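Local coordinates for protein neurotoxin (Clostridium botulinum, PDB 2QN0) that probably cleaves SNARE proteins, with dual substrate specificity, as the zinc-dependent light chain protease of botulinum neurotoxin serotype C1, at residues Asp167-Ser171 / Glu230-Ala234; Ser155-Pro161 / Leu189-Ser195; Tyr271-Pro276 / Thr355-Phe361. All coordinates share one frame; numbering follows the deposited sequence.

Contact 1 (Asp167-Ser171 / Glu230-Ala234); sequences DPETS and ELNHA. With ZN (zinc ion), chain B.
Thr170 and Glu230 make the direct polar link between these segments. Thr170 OG1 donates to Glu230 OE1 at 2.6 Å. The hydroxyl uses the anti lone pair of OE1, the one turned away from the other carboxylate oxygen. The bend of Glu230 at chi2 (-50°) turns its carboxylate toward the zinc side. OE1 then lies beside Thr170, and OE2 faces the metal-bound water. The two side chains lie alongside each other and point opposite ways.

Water adds a second link. One water accepts from Thr170 N at 2.9 Å and donates to Glu230 OE1 at 3.1 Å. OE1 therefore receives two hydrogen bonds, one from the hydroxyl and one from this water. Together they help fix the rotation of the carboxylate.

Glu230 and His233 fit the HExxH motif of zinc proteases, carried on helix 223-238. His233 NE2 binds the zinc ion at 2.1 Å. His229, Glu269 and a water complete the metal site. That water is hydrogen-bonded to Glu230 OE2 at 2.6 Å. Glu230 probably activates it, as the motif glutamate does in this family. Thr170 is then a second-shell residue that probably helps to position Glu230.

Carbon contacts are few. Thr170 CB lies 3.8 Å from His233 CB, and CG2 flanks the same atom. With chi1 at -62° the Thr170 hydroxyl is set toward the glutamate and the methyl toward Ala234. Pro168 CB makes a van der Waals contact beside the carboxylate, 3.8 Å from Glu230 OE2. Strand 169-171 runs almost parallel to the helix segment, at 9°.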
ATOM      1  N   ASP A 167     -10.448  -7.399  -2.311  1.00 20.06           N
ATOM      2  CA  ASP A 167      -9.968  -6.521  -3.376  1.00 20.01           C
ATOM      3  C   ASP A 167      -9.190  -5.365  -2.746  1.00 18.79           C
ATOM      4  O   ASP A 167      -9.658  -4.228  -2.713  1.00 19.79           O
ATOM      5  CB  ASP A 167     -11.139  -5.988  -4.209  1.00 21.97           C
ATOM      6  CG  ASP A 167     -10.682  -5.178  -5.413  1.00 24.51           C
ATOM      7  OD1 ASP A 167      -9.564  -5.431  -5.911  1.00 25.51           O
ATOM      8  OD2 ASP A 167     -11.442  -4.301  -5.875  1.00 26.80           O
ATOM      9  N   PRO A 168      -7.994  -5.657  -2.209  1.00 18.55           N
ATOM     10  CA  PRO A 168      -7.167  -4.621  -1.581  1.00 18.93           C
ATOM     11  C   PRO A 168      -6.971  -3.467  -2.556  1.00 19.20           C
ATOM     12  O   PRO A 168      -6.850  -3.681  -3.764  1.00 18.32           O
ATOM     13  CB  PRO A 168      -5.874  -5.360  -1.247  1.00 19.16           C
ATOM     14  CG  PRO A 168      -5.835  -6.475  -2.243  1.00 21.94           C
ATOM     15  CD  PRO A 168      -7.264  -6.932  -2.293  1.00 18.83           C
ATOM     16  N   GLU A 169      -6.941  -2.247  -2.032  1.00 17.72           N
ATOM     17  CA  GLU A 169      -6.824  -1.071  -2.885  1.00 20.32           C
ATOM     18  C   GLU A 169      -6.055   0.080  -2.246  1.00 18.88           C
ATOM     19  O   GLU A 169      -6.231   0.381  -1.067  1.00 19.46           O
ATOM     20  CB  GLU A 169      -8.244  -0.631  -3.264  1.00 21.02           C
ATOM     21  CG  GLU A 169      -8.400   0.743  -3.862  1.00 27.09           C
ATOM     22  CD  GLU A 169      -9.803   0.957  -4.401  1.00 27.21           C
ATOM     23  OE1 GLU A 169     -10.745   0.297  -3.900  1.00 28.75           O
ATOM     24  OE2 GLU A 169      -9.969   1.787  -5.317  1.00 31.55           O
ATOM     25  N   THR A 170      -5.192   0.714  -3.038  1.00 15.35           N
ATOM     26  CA  THR A 170      -4.398   1.852  -2.575  1.00 14.13           C
ATOM     27  C   THR A 170      -4.816   3.055  -3.409  1.00 17.08           C
ATOM     28  O   THR A 170      -4.906   2.959  -4.634  1.00 14.93           O
ATOM     29  CB  THR A 170      -2.896   1.614  -2.796  1.00 16.26           C
ATOM     30  OG1 THR A 170      -2.480   0.473  -2.039  1.00 16.24           O
ATOM     31  CG2 THR A 170      -2.089   2.838  -2.361  1.00 16.13           C
ATOM     32  N   SER A 171      -5.059   4.186  -2.756  1.00 14.24           N
ATOM     33  CA  SER A 171      -5.493   5.379  -3.475  1.00 16.36           C
ATOM     34  C   SER A 171      -4.929   6.668  -2.904  1.00 16.78           C
ATOM     35  O   SER A 171      -4.501   6.715  -1.749  1.00 15.27           O
ATOM     36  CB  SER A 171      -7.023   5.493  -3.428  1.00 18.70           C
ATOM     37  OG  SER A 171      -7.661   4.255  -3.690  1.00 25.64           O
ATOM     38  N   GLU A 230       0.711  -3.713  -2.113  1.00 12.02           N
ATOM     39  CA  GLU A 230       0.080  -2.404  -1.971  1.00 11.65           C
ATOM     40  C   GLU A 230       1.105  -1.352  -1.551  1.00 11.70           C
ATOM     41  O   GLU A 230       1.000  -0.188  -1.941  1.00 12.38           O
ATOM     42  CB  GLU A 230      -1.070  -2.446  -0.948  1.00 13.20           C
ATOM     43  CG  GLU A 230      -2.262  -3.332  -1.343  1.00 13.62           C
ATOM     44  CD  GLU A 230      -2.789  -3.058  -2.750  1.00 15.33           C
ATOM     45  OE1 GLU A 230      -2.946  -1.875  -3.129  1.00 13.94           O
ATOM     46  OE2 GLU A 230      -3.065  -4.036  -3.475  1.00 14.92           O
ATOM     47  N   LEU A 231       2.099  -1.748  -0.758  1.00 11.47           N
ATOM     48  CA  LEU A 231       3.129  -0.796  -0.344  1.00 11.32           C
ATOM     49  C   LEU A 231       3.897  -0.312  -1.580  1.00 12.57           C
ATOM     50  O   LEU A 231       4.455   0.786  -1.584  1.00 12.58           O
ATOM     51  CB  LEU A 231       4.092  -1.430   0.670  1.00 12.49           C
ATOM     52  CG  LEU A 231       3.479  -1.771   2.041  1.00 11.17           C
ATOM     53  CD1 LEU A 231       4.555  -2.376   2.946  1.00 13.56           C
ATOM     54  CD2 LEU A 231       2.898  -0.510   2.686  1.00 12.65           C
ATOM     55  N   ASN A 232       3.927  -1.131  -2.629  1.00 12.73           N
ATOM     56  CA  ASN A 232       4.606  -0.720  -3.858  1.00 12.27           C
ATOM     57  C   ASN A 232       3.815   0.405  -4.513  1.00 11.35           C
ATOM     58  O   ASN A 232       4.397   1.349  -5.049  1.00 13.12           O
ATOM     59  CB  ASN A 232       4.760  -1.898  -4.821  1.00 11.49           C
ATOM     60  CG  ASN A 232       5.754  -2.924  -4.316  1.00 14.05           C
ATOM     61  OD1 ASN A 232       6.596  -2.616  -3.470  1.00 14.25           O
ATOM     62  ND2 ASN A 232       5.674  -4.142  -4.838  1.00 13.12           N
ATOM     63  N   HIS A 233       2.488   0.304  -4.497  1.00 11.05           N
ATOM     64  CA  HIS A 233       1.670   1.375  -5.059  1.00 12.14           C
ATOM     65  C   HIS A 233       1.949   2.637  -4.245  1.00 13.98           C
ATOM     66  O   HIS A 233       2.060   3.733  -4.797  1.00 12.85           O
ATOM     67  CB  HIS A 233       0.180   1.040  -4.978  1.00 12.09           C
ATOM     68  CG  HIS A 233      -0.259   0.002  -5.962  1.00 13.78           C
ATOM     69  ND1 HIS A 233      -0.025   0.117  -7.318  1.00 14.14           N
ATOM     70  CD2 HIS A 233      -0.940  -1.156  -5.794  1.00 13.69           C
ATOM     71  CE1 HIS A 233      -0.546  -0.924  -7.942  1.00 15.18           C
ATOM     72  NE2 HIS A 233      -1.107  -1.711  -7.040  1.00 15.11           N
ATOM     73  N   ALA A 234       2.068   2.476  -2.927  1.00 13.54           N
ATOM     74  CA  ALA A 234       2.339   3.613  -2.044  1.00 12.24           C
ATOM     75  C   ALA A 234       3.692   4.236  -2.359  1.00 12.67           C
ATOM     76  O   ALA A 234       3.859   5.455  -2.262  1.00 12.73           O
ATOM     77  CB  ALA A 234       2.288   3.173  -0.572  1.00 12.62           C
TER
HETATM   78 ZN    ZN B 431      -2.008  -3.573  -7.222  1.00 16.27          ZN
HETATM   79  O   HOH W   1      -4.411  -0.616  -5.515  1.00 21.62           O
HETATM   80  O   HOH W   2      -3.657  -3.678  -5.957  1.00 15.79           O

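Contact 2 (Ser155-Pro161 / Leu189-Ser195)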
ATOM      1  N   SER A 155       2.178   9.676   5.668  1.00 16.06           N
ATOM      2  CA  SER A 155       2.591   9.468   4.284  1.00 15.62           C
ATOM      3  C   SER A 155       1.753   8.302   3.772  1.00 16.25           C
ATOM      4  O   SER A 155       1.389   8.239   2.596  1.00 14.30           O
ATOM      5  CB  SER A 155       4.076   9.120   4.193  1.00 14.64           C
ATOM      6  OG  SER A 155       4.868  10.278   4.392  1.00 14.66           O
ATOM      7  N   VAL A 156       1.441   7.386   4.684  1.00 14.93           N
ATOM      8  CA  VAL A 156       0.638   6.214   4.365  1.00 14.21           C
ATOM      9  C   VAL A 156      -0.300   5.885   5.521  1.00 15.62           C
ATOM     10  O   VAL A 156       0.113   5.863   6.680  1.00 15.39           O
ATOM     11  CB  VAL A 156       1.518   4.965   4.119  1.00 15.50           C
ATOM     12  CG1 VAL A 156       0.627   3.754   3.824  1.00 17.00           C
ATOM     13  CG2 VAL A 156       2.486   5.210   2.969  1.00 16.57           C
ATOM     14  N   ILE A 157      -1.567   5.654   5.201  1.00 14.77           N
ATOM     15  CA  ILE A 157      -2.537   5.251   6.213  1.00 15.11           C
ATOM     16  C   ILE A 157      -3.093   3.905   5.769  1.00 15.23           C
ATOM     17  O   ILE A 157      -3.657   3.787   4.681  1.00 17.16           O
ATOM     18  CB  ILE A 157      -3.726   6.226   6.334  1.00 15.52           C
ATOM     19  CG1 ILE A 157      -3.244   7.605   6.777  1.00 14.29           C
ATOM     20  CG2 ILE A 157      -4.738   5.675   7.349  1.00 17.49           C
ATOM     21  CD1 ILE A 157      -4.365   8.627   6.893  1.00 16.69           C
ATOM     22  N   ILE A 158      -2.906   2.883   6.595  1.00 14.21           N
ATOM     23  CA  ILE A 158      -3.436   1.565   6.278  1.00 15.33           C
ATOM     24  C   ILE A 158      -4.779   1.441   6.988  1.00 16.13           C
ATOM     25  O   ILE A 158      -4.881   1.731   8.180  1.00 17.12           O
ATOM     26  CB  ILE A 158      -2.498   0.453   6.777  1.00 16.34           C
ATOM     27  CG1 ILE A 158      -1.174   0.528   6.011  1.00 18.67           C
ATOM     28  CG2 ILE A 158      -3.165  -0.911   6.608  1.00 16.75           C
ATOM     29  CD1 ILE A 158      -0.112  -0.377   6.542  1.00 22.56           C
ATOM     30  N   THR A 159      -5.812   1.041   6.253  1.00 15.86           N
ATOM     31  CA  THR A 159      -7.139   0.870   6.841  1.00 17.00           C
ATOM     32  C   THR A 159      -7.631  -0.529   6.524  1.00 16.50           C
ATOM     33  O   THR A 159      -6.989  -1.273   5.779  1.00 15.45           O
ATOM     34  CB  THR A 159      -8.189   1.840   6.247  1.00 18.68           C
ATOM     35  OG1 THR A 159      -8.551   1.405   4.927  1.00 19.31           O
ATOM     36  CG2 THR A 159      -7.645   3.253   6.176  1.00 19.32           C
ATOM     37  N   GLY A 160      -8.775  -0.877   7.101  1.00 16.21           N
ATOM     38  CA  GLY A 160      -9.370  -2.167   6.831  1.00 15.72           C
ATOM     39  C   GLY A 160      -9.946  -2.100   5.427  1.00 16.96           C
ATOM     40  O   GLY A 160      -9.940  -1.032   4.805  1.00 16.96           O
ATOM     41  N   PRO A 161     -10.480  -3.211   4.909  1.00 17.01           N
ATOM     42  CA  PRO A 161     -11.060  -3.285   3.565  1.00 18.38           C
ATOM     43  C   PRO A 161     -12.233  -2.357   3.294  1.00 18.29           C
ATOM     44  O   PRO A 161     -12.897  -1.866   4.212  1.00 17.92           O
ATOM     45  CB  PRO A 161     -11.495  -4.747   3.448  1.00 18.24           C
ATOM     46  CG  PRO A 161     -10.633  -5.460   4.430  1.00 19.33           C
ATOM     47  CD  PRO A 161     -10.588  -4.510   5.591  1.00 17.48           C
ATOM     48  N   LEU A 189      -0.333  11.720  -0.048  1.00 13.86           N
ATOM     49  CA  LEU A 189      -0.689  10.743   0.975  1.00 14.76           C
ATOM     50  C   LEU A 189      -1.449   9.586   0.329  1.00 14.36           C
ATOM     51  O   LEU A 189      -2.309   9.802  -0.526  1.00 14.03           O
ATOM     52  CB  LEU A 189      -1.567  11.412   2.043  1.00 14.01           C
ATOM     53  CG  LEU A 189      -2.156  10.541   3.155  1.00 17.10           C
ATOM     54  CD1 LEU A 189      -2.437  11.408   4.374  1.00 17.56           C
ATOM     55  CD2 LEU A 189      -3.431   9.852   2.667  1.00 18.11           C
ATOM     56  N   SER A 190      -1.127   8.361   0.741  1.00 13.73           N
ATOM     57  CA  SER A 190      -1.798   7.173   0.219  1.00 14.48           C
ATOM     58  C   SER A 190      -2.598   6.491   1.320  1.00 15.04           C
ATOM     59  O   SER A 190      -2.180   6.471   2.473  1.00 14.17           O
ATOM     60  CB  SER A 190      -0.786   6.143  -0.304  1.00 14.67           C
ATOM     61  OG  SER A 190      -0.128   6.566  -1.485  1.00 16.72           O
ATOM     62  N   ILE A 191      -3.751   5.945   0.957  1.00 14.33           N
ATOM     63  CA  ILE A 191      -4.555   5.180   1.902  1.00 14.73           C
ATOM     64  C   ILE A 191      -4.634   3.785   1.303  1.00 14.25           C
ATOM     65  O   ILE A 191      -5.029   3.617   0.146  1.00 14.84           O
ATOM     66  CB  ILE A 191      -5.983   5.743   2.076  1.00 15.01           C
ATOM     67  CG1 ILE A 191      -5.927   7.059   2.862  1.00 17.81           C
ATOM     68  CG2 ILE A 191      -6.859   4.717   2.809  1.00 17.51           C
ATOM     69  CD1 ILE A 191      -7.288   7.671   3.162  1.00 18.97           C
ATOM     70  N   ILE A 192      -4.216   2.795   2.081  1.00 14.12           N
ATOM     71  CA  ILE A 192      -4.240   1.402   1.657  1.00 13.22           C
ATOM     72  C   ILE A 192      -5.345   0.696   2.440  1.00 15.06           C
ATOM     73  O   ILE A 192      -5.284   0.637   3.665  1.00 17.45           O
ATOM     74  CB  ILE A 192      -2.897   0.697   1.977  1.00 14.00           C
ATOM     75  CG1 ILE A 192      -1.765   1.314   1.146  1.00 13.91           C
ATOM     76  CG2 ILE A 192      -3.014  -0.805   1.701  1.00 14.88           C
ATOM     77  CD1 ILE A 192      -0.382   0.744   1.468  1.00 13.18           C
ATOM     78  N   SER A 193      -6.351   0.178   1.737  1.00 14.04           N
ATOM     79  CA  SER A 193      -7.465  -0.533   2.380  1.00 15.32           C
ATOM     80  C   SER A 193      -7.236  -2.010   2.094  1.00 17.06           C
ATOM     81  O   SER A 193      -7.213  -2.438   0.934  1.00 15.51           O
ATOM     82  CB  SER A 193      -8.793  -0.052   1.804  1.00 15.79           C
ATOM     83  OG  SER A 193      -8.932   1.342   2.018  1.00 18.78           O
ATOM     84  N   ILE A 194      -7.103  -2.801   3.155  1.00 15.50           N
ATOM     85  CA  ILE A 194      -6.751  -4.197   2.972  1.00 15.56           C
ATOM     86  C   ILE A 194      -6.961  -5.064   4.212  1.00 16.61           C
ATOM     87  O   ILE A 194      -7.120  -4.558   5.323  1.00 17.75           O
ATOM     88  CB  ILE A 194      -5.245  -4.239   2.627  1.00 16.36           C
ATOM     89  CG1 ILE A 194      -4.771  -5.650   2.294  1.00 17.36           C
ATOM     90  CG2 ILE A 194      -4.452  -3.692   3.821  1.00 16.30           C
ATOM     91  CD1 ILE A 194      -3.301  -5.691   1.892  1.00 17.49           C
ATOM     92  N   SER A 195      -6.967  -6.376   3.993  1.00 15.93           N
ATOM     93  CA  SER A 195      -7.037  -7.357   5.072  1.00 17.85           C
ATOM     94  C   SER A 195      -6.210  -8.526   4.557  1.00 17.98           C
ATOM     95  O   SER A 195      -6.731  -9.428   3.905  1.00 18.29           O
ATOM     96  CB  SER A 195      -8.458  -7.822   5.359  1.00 20.66           C
ATOM     97  OG  SER A 195      -8.424  -8.714   6.465  1.00 20.37           O
TER
HETATM   98  O   HOH W   3       2.165   6.970  -0.433  1.00 24.62           O
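Thr159 pairs with Ser193 where two parallel strands, 156-159 and 190-193, come to their ends. Thr159 CB lies 4.1 Å from Ile192 O. OG1 is the branch that points across to the other strand, and Ser193 OG lies 2.9 Å from it. CG2 lies back along its own strand and meets Ile191 CG2 at 3.8 Å. With chi1 at 74° OG1 sits over the backbone, and its proton goes to a lone pair of Gly160 O at 2.8 Å.

Five backbone hydrogen bonds join the strands, from Ser190 N with Ser155 O to Ile194 N with Thr159 O. The shortest runs from Thr159 N to Ile192 O at 2.7 Å. On the other face of the sheet, Val156 CG1 touches Ile192 CD1 at 4.0 Å. Ile158 and Ile194 lie side by side there, with their CG2 methyls in contact. This face packs on helix 223-238, and Ile192 touches Glu230 and Leu231. The strands lie near one edge of the mixed sheet, between 43-46 and the outermost strand 169-171. The backbone bonds fix the register. Branched apolar side chains make up most of both faces. The buried Thr159 and Ser193 hydroxyls lie together at the strand ends, beside Gly160 O.

Contact 3 (Tyr271-Pro276 / Thr355-Phe361); sequences YAFGGP and TQIFTEF
This is a buried contact between the end of one helix and the junction of two others. Helix 267-273 ends at segment 271-276, while segment 355-361 links helix 344-357 to helix 360-366. Two backbone bonds join them. Glu360 N donates to Ala272 O at 3.0 Å, and Phe361 N donates to Phe273 O at 2.8 Å. The last carbonyls of one helix thus receive the first N-H groups of another. Thr359 is the N-cap of that second helix, and its OG1 accepts from Asn362 N.

Gly274 leaves the helix with positive phi (82°). Having no side chain, it lets Thr359 CB approach its CA to 3.7 Å. Gly275 CA lies over one face of the Phe361 ring, 3.9 Å from the centroid. Pro276 CD covers the same face at 4.1 Å from the centroid. Both are CH-pi contacts. With chi1 at -171° the Phe361 ring extends away from its own N and lies against Gly275 and Pro276. In a third CH-pi contact, Thr355 CB sits over the Tyr271 ring, 4.0 Å from its centroid.

Glu360 OE2 comes to the edge of the Phe273 ring, 3.3 Å from CE1. The carboxylate and ring planes are 83° apart. The carboxylate has stronger partners: OE1 bonds His229 ND1, and OE2 pairs with Arg372 and Asn371. Glu360 is thus a second-shell residue that probably helps to orient the zinc ligand His229. A water bridges Gly275 N and Gln356 O and also bonds Thr359 OG1.

Helix 223-238 lies alongside, where Ala272 touches His229 and His233, and Tyr271 touches His236. Phe358 reaches Met235 on that helix and packs on helix 101-112.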
ATOM      1  N   TYR A 271       3.765  -2.766 -12.763  1.00 11.70           N
ATOM      2  CA  TYR A 271       4.958  -2.347 -12.037  1.00 11.78           C
ATOM      3  C   TYR A 271       4.946  -2.827 -10.589  1.00 12.36           C
ATOM      4  O   TYR A 271       5.978  -3.237 -10.059  1.00 13.01           O
ATOM      5  CB  TYR A 271       5.117  -0.829 -12.079  1.00 12.92           C
ATOM      6  CG  TYR A 271       5.827  -0.342 -13.329  1.00 15.73           C
ATOM      7  CD1 TYR A 271       6.984  -0.977 -13.786  1.00 17.33           C
ATOM      8  CD2 TYR A 271       5.360   0.764 -14.034  1.00 19.60           C
ATOM      9  CE1 TYR A 271       7.663  -0.515 -14.923  1.00 19.11           C
ATOM     10  CE2 TYR A 271       6.029   1.233 -15.166  1.00 20.88           C
ATOM     11  CZ  TYR A 271       7.177   0.592 -15.601  1.00 20.81           C
ATOM     12  OH  TYR A 271       7.843   1.072 -16.707  1.00 21.84           O
ATOM     13  N   ALA A 272       3.782  -2.781  -9.949  1.00 10.96           N
ATOM     14  CA  ALA A 272       3.679  -3.235  -8.561  1.00 11.44           C
ATOM     15  C   ALA A 272       4.024  -4.726  -8.466  1.00 13.39           C
ATOM     16  O   ALA A 272       4.660  -5.173  -7.505  1.00 13.00           O
ATOM     17  CB  ALA A 272       2.271  -2.984  -8.032  1.00 11.97           C
ATOM     18  N   PHE A 273       3.607  -5.498  -9.467  1.00 13.22           N
ATOM     19  CA  PHE A 273       3.897  -6.928  -9.478  1.00 13.37           C
ATOM     20  C   PHE A 273       5.345  -7.161  -9.905  1.00 15.59           C
ATOM     21  O   PHE A 273       6.092  -7.873  -9.235  1.00 15.37           O
ATOM     22  CB  PHE A 273       2.951  -7.673 -10.425  1.00 14.10           C
ATOM     23  CG  PHE A 273       3.131  -9.163 -10.388  1.00 14.84           C
ATOM     24  CD1 PHE A 273       2.669  -9.906  -9.302  1.00 14.75           C
ATOM     25  CD2 PHE A 273       3.830  -9.816 -11.399  1.00 14.03           C
ATOM     26  CE1 PHE A 273       2.911 -11.281  -9.224  1.00 13.63           C
ATOM     27  CE2 PHE A 273       4.077 -11.190 -11.330  1.00 12.66           C
ATOM     28  CZ  PHE A 273       3.615 -11.922 -10.238  1.00 14.44           C
ATOM     29  N   GLY A 274       5.735  -6.566 -11.030  1.00 14.71           N
ATOM     30  CA  GLY A 274       7.103  -6.701 -11.498  1.00 15.43           C
ATOM     31  C   GLY A 274       7.429  -7.976 -12.256  1.00 16.84           C
ATOM     32  O   GLY A 274       6.540  -8.694 -12.707  1.00 17.39           O
ATOM     33  N   GLY A 275       8.720  -8.255 -12.387  1.00 16.96           N
ATOM     34  CA  GLY A 275       9.149  -9.446 -13.102  1.00 18.94           C
ATOM     35  C   GLY A 275       9.022  -9.287 -14.610  1.00 18.91           C
ATOM     36  O   GLY A 275       8.895  -8.169 -15.103  1.00 17.81           O
ATOM     37  N   PRO A 276       9.052 -10.394 -15.370  1.00 18.94           N
ATOM     38  CA  PRO A 276       8.942 -10.399 -16.836  1.00 20.53           C
ATOM     39  C   PRO A 276       7.700  -9.679 -17.365  1.00 20.74           C
ATOM     40  O   PRO A 276       7.681  -9.210 -18.506  1.00 21.97           O
ATOM     41  CB  PRO A 276       8.920 -11.890 -17.173  1.00 22.24           C
ATOM     42  CG  PRO A 276       9.741 -12.490 -16.089  1.00 21.89           C
ATOM     43  CD  PRO A 276       9.267 -11.757 -14.857  1.00 20.29           C
ATOM     44  N   THR A 355      10.470   0.927  -9.614  1.00 17.66           N
ATOM     45  CA  THR A 355       9.615   0.188 -10.539  1.00 18.29           C
ATOM     46  C   THR A 355      10.026  -1.240 -10.871  1.00 18.55           C
ATOM     47  O   THR A 355       9.199  -2.021 -11.347  1.00 19.56           O
ATOM     48  CB  THR A 355       9.481   0.945 -11.878  1.00 18.78           C
ATOM     49  OG1 THR A 355      10.783   1.140 -12.446  1.00 17.13           O
ATOM     50  CG2 THR A 355       8.815   2.295 -11.664  1.00 18.61           C
ATOM     51  N   GLN A 356      11.284  -1.590 -10.631  1.00 19.85           N
ATOM     52  CA  GLN A 356      11.741  -2.932 -10.956  1.00 21.03           C
ATOM     53  C   GLN A 356      12.406  -3.733  -9.844  1.00 20.55           C
ATOM     54  O   GLN A 356      12.552  -4.947  -9.970  1.00 21.08           O
ATOM     55  CB  GLN A 356      12.650  -2.870 -12.190  1.00 23.70           C
ATOM     56  CG  GLN A 356      11.901  -2.381 -13.422  1.00 27.21           C
ATOM     57  CD  GLN A 356      12.668  -2.580 -14.712  1.00 29.78           C
ATOM     58  OE1 GLN A 356      13.381  -3.568 -14.877  1.00 32.80           O
ATOM     59  NE2 GLN A 356      12.507  -1.649 -15.645  1.00 29.63           N
ATOM     60  N   ILE A 357      12.802  -3.074  -8.757  1.00 18.62           N
ATOM     61  CA  ILE A 357      13.427  -3.779  -7.640  1.00 18.23           C
ATOM     62  C   ILE A 357      12.422  -3.971  -6.500  1.00 18.36           C
ATOM     63  O   ILE A 357      12.305  -5.059  -5.935  1.00 18.63           O
ATOM     64  CB  ILE A 357      14.661  -3.020  -7.128  1.00 19.73           C
ATOM     65  CG1 ILE A 357      15.713  -2.952  -8.240  1.00 21.48           C
ATOM     66  CG2 ILE A 357      15.232  -3.720  -5.898  1.00 22.12           C
ATOM     67  CD1 ILE A 357      16.998  -2.256  -7.839  1.00 23.46           C
ATOM     68  N   PHE A 358      11.704  -2.907  -6.160  1.00 15.67           N
ATOM     69  CA  PHE A 358      10.682  -2.983  -5.121  1.00 16.24           C
ATOM     70  C   PHE A 358       9.411  -3.488  -5.800  1.00 14.43           C
ATOM     71  O   PHE A 358       8.504  -2.708  -6.100  1.00 15.41           O
ATOM     72  CB  PHE A 358      10.447  -1.600  -4.511  1.00 15.34           C
ATOM     73  CG  PHE A 358      11.533  -1.167  -3.563  1.00 17.31           C
ATOM     74  CD1 PHE A 358      11.624  -1.724  -2.291  1.00 16.00           C
ATOM     75  CD2 PHE A 358      12.475  -0.220  -3.948  1.00 19.80           C
ATOM     76  CE1 PHE A 358      12.640  -1.343  -1.414  1.00 18.42           C
ATOM     77  CE2 PHE A 358      13.498   0.168  -3.079  1.00 21.63           C
ATOM     78  CZ  PHE A 358      13.579  -0.396  -1.808  1.00 20.44           C
ATOM     79  N   THR A 359       9.365  -4.798  -6.047  1.00 12.91           N
ATOM     80  CA  THR A 359       8.225  -5.426  -6.712  1.00 13.07           C
ATOM     81  C   THR A 359       7.822  -6.719  -6.006  1.00 12.71           C
ATOM     82  O   THR A 359       8.651  -7.379  -5.382  1.00 14.27           O
ATOM     83  CB  THR A 359       8.556  -5.796  -8.177  1.00 13.00           C
ATOM     84  OG1 THR A 359       9.553  -6.827  -8.188  1.00 14.72           O
ATOM     85  CG2 THR A 359       9.084  -4.578  -8.935  1.00 14.41           C
ATOM     86  N   GLU A 360       6.548  -7.077  -6.122  1.00 14.05           N
ATOM     87  CA  GLU A 360       6.030  -8.301  -5.507  1.00 13.45           C
ATOM     88  C   GLU A 360       6.835  -9.520  -5.967  1.00 15.24           C
ATOM     89  O   GLU A 360       7.216 -10.380  -5.166  1.00 15.14           O
ATOM     90  CB  GLU A 360       4.565  -8.494  -5.897  1.00 14.33           C
ATOM     91  CG  GLU A 360       3.898  -9.698  -5.242  1.00 14.83           C
ATOM     92  CD  GLU A 360       2.518  -9.970  -5.808  1.00 15.99           C
ATOM     93  OE1 GLU A 360       1.784  -8.994  -6.074  1.00 15.97           O
ATOM     94  OE2 GLU A 360       2.163 -11.158  -5.976  1.00 15.49           O
ATOM     95  N   PHE A 361       7.073  -9.585  -7.273  1.00 14.50           N
ATOM     96  CA  PHE A 361       7.821 -10.673  -7.891  1.00 15.38           C
ATOM     97  C   PHE A 361       9.197 -10.848  -7.247  1.00 15.76           C
ATOM     98  O   PHE A 361       9.634 -11.968  -6.979  1.00 14.86           O
ATOM     99  CB  PHE A 361       7.990 -10.387  -9.387  1.00 16.03           C
ATOM    100  CG  PHE A 361       8.559 -11.539 -10.165  1.00 16.91           C
ATOM    101  CD1 PHE A 361       7.734 -12.566 -10.614  1.00 19.59           C
ATOM    102  CD2 PHE A 361       9.920 -11.603 -10.438  1.00 19.59           C
ATOM    103  CE1 PHE A 361       8.259 -13.643 -11.326  1.00 20.32           C
ATOM    104  CE2 PHE A 361      10.454 -12.675 -11.149  1.00 21.47           C
ATOM    105  CZ  PHE A 361       9.621 -13.696 -11.593  1.00 20.52           C
TER
HETATM  106  O   HOH W   4       6.854  -1.595  -8.063  1.00 19.45           O
HETATM  107  O   HOH W   5      10.894  -7.159 -10.562  1.00 20.83           O

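Helix 223-238 relates all three contacts to the zinc site. Contacts 1 and 2 have centres 7 Å apart and share the sheet. Glu169 O lies 2.8 Å from Ser193 N, and Ser171 O lies 2.9 Å from Ile191 N, both probable hydrogen bonds. Ile192 CG2 packs 3.7 Å from Glu230 CB. Contact 3 lies across the helix from contact 2. Its centre is about 13 Å from that of contact 1, and Asn232 ND2 lies 3.0 Å from Ala272 O, a probable hydrogen bond joining the two. Nearest atoms of contacts 2 and 3 are about 10 Å apart. Contact 1 holds His233 itself, while the Ala272 side chain lies about 4 Å from the zinc ion.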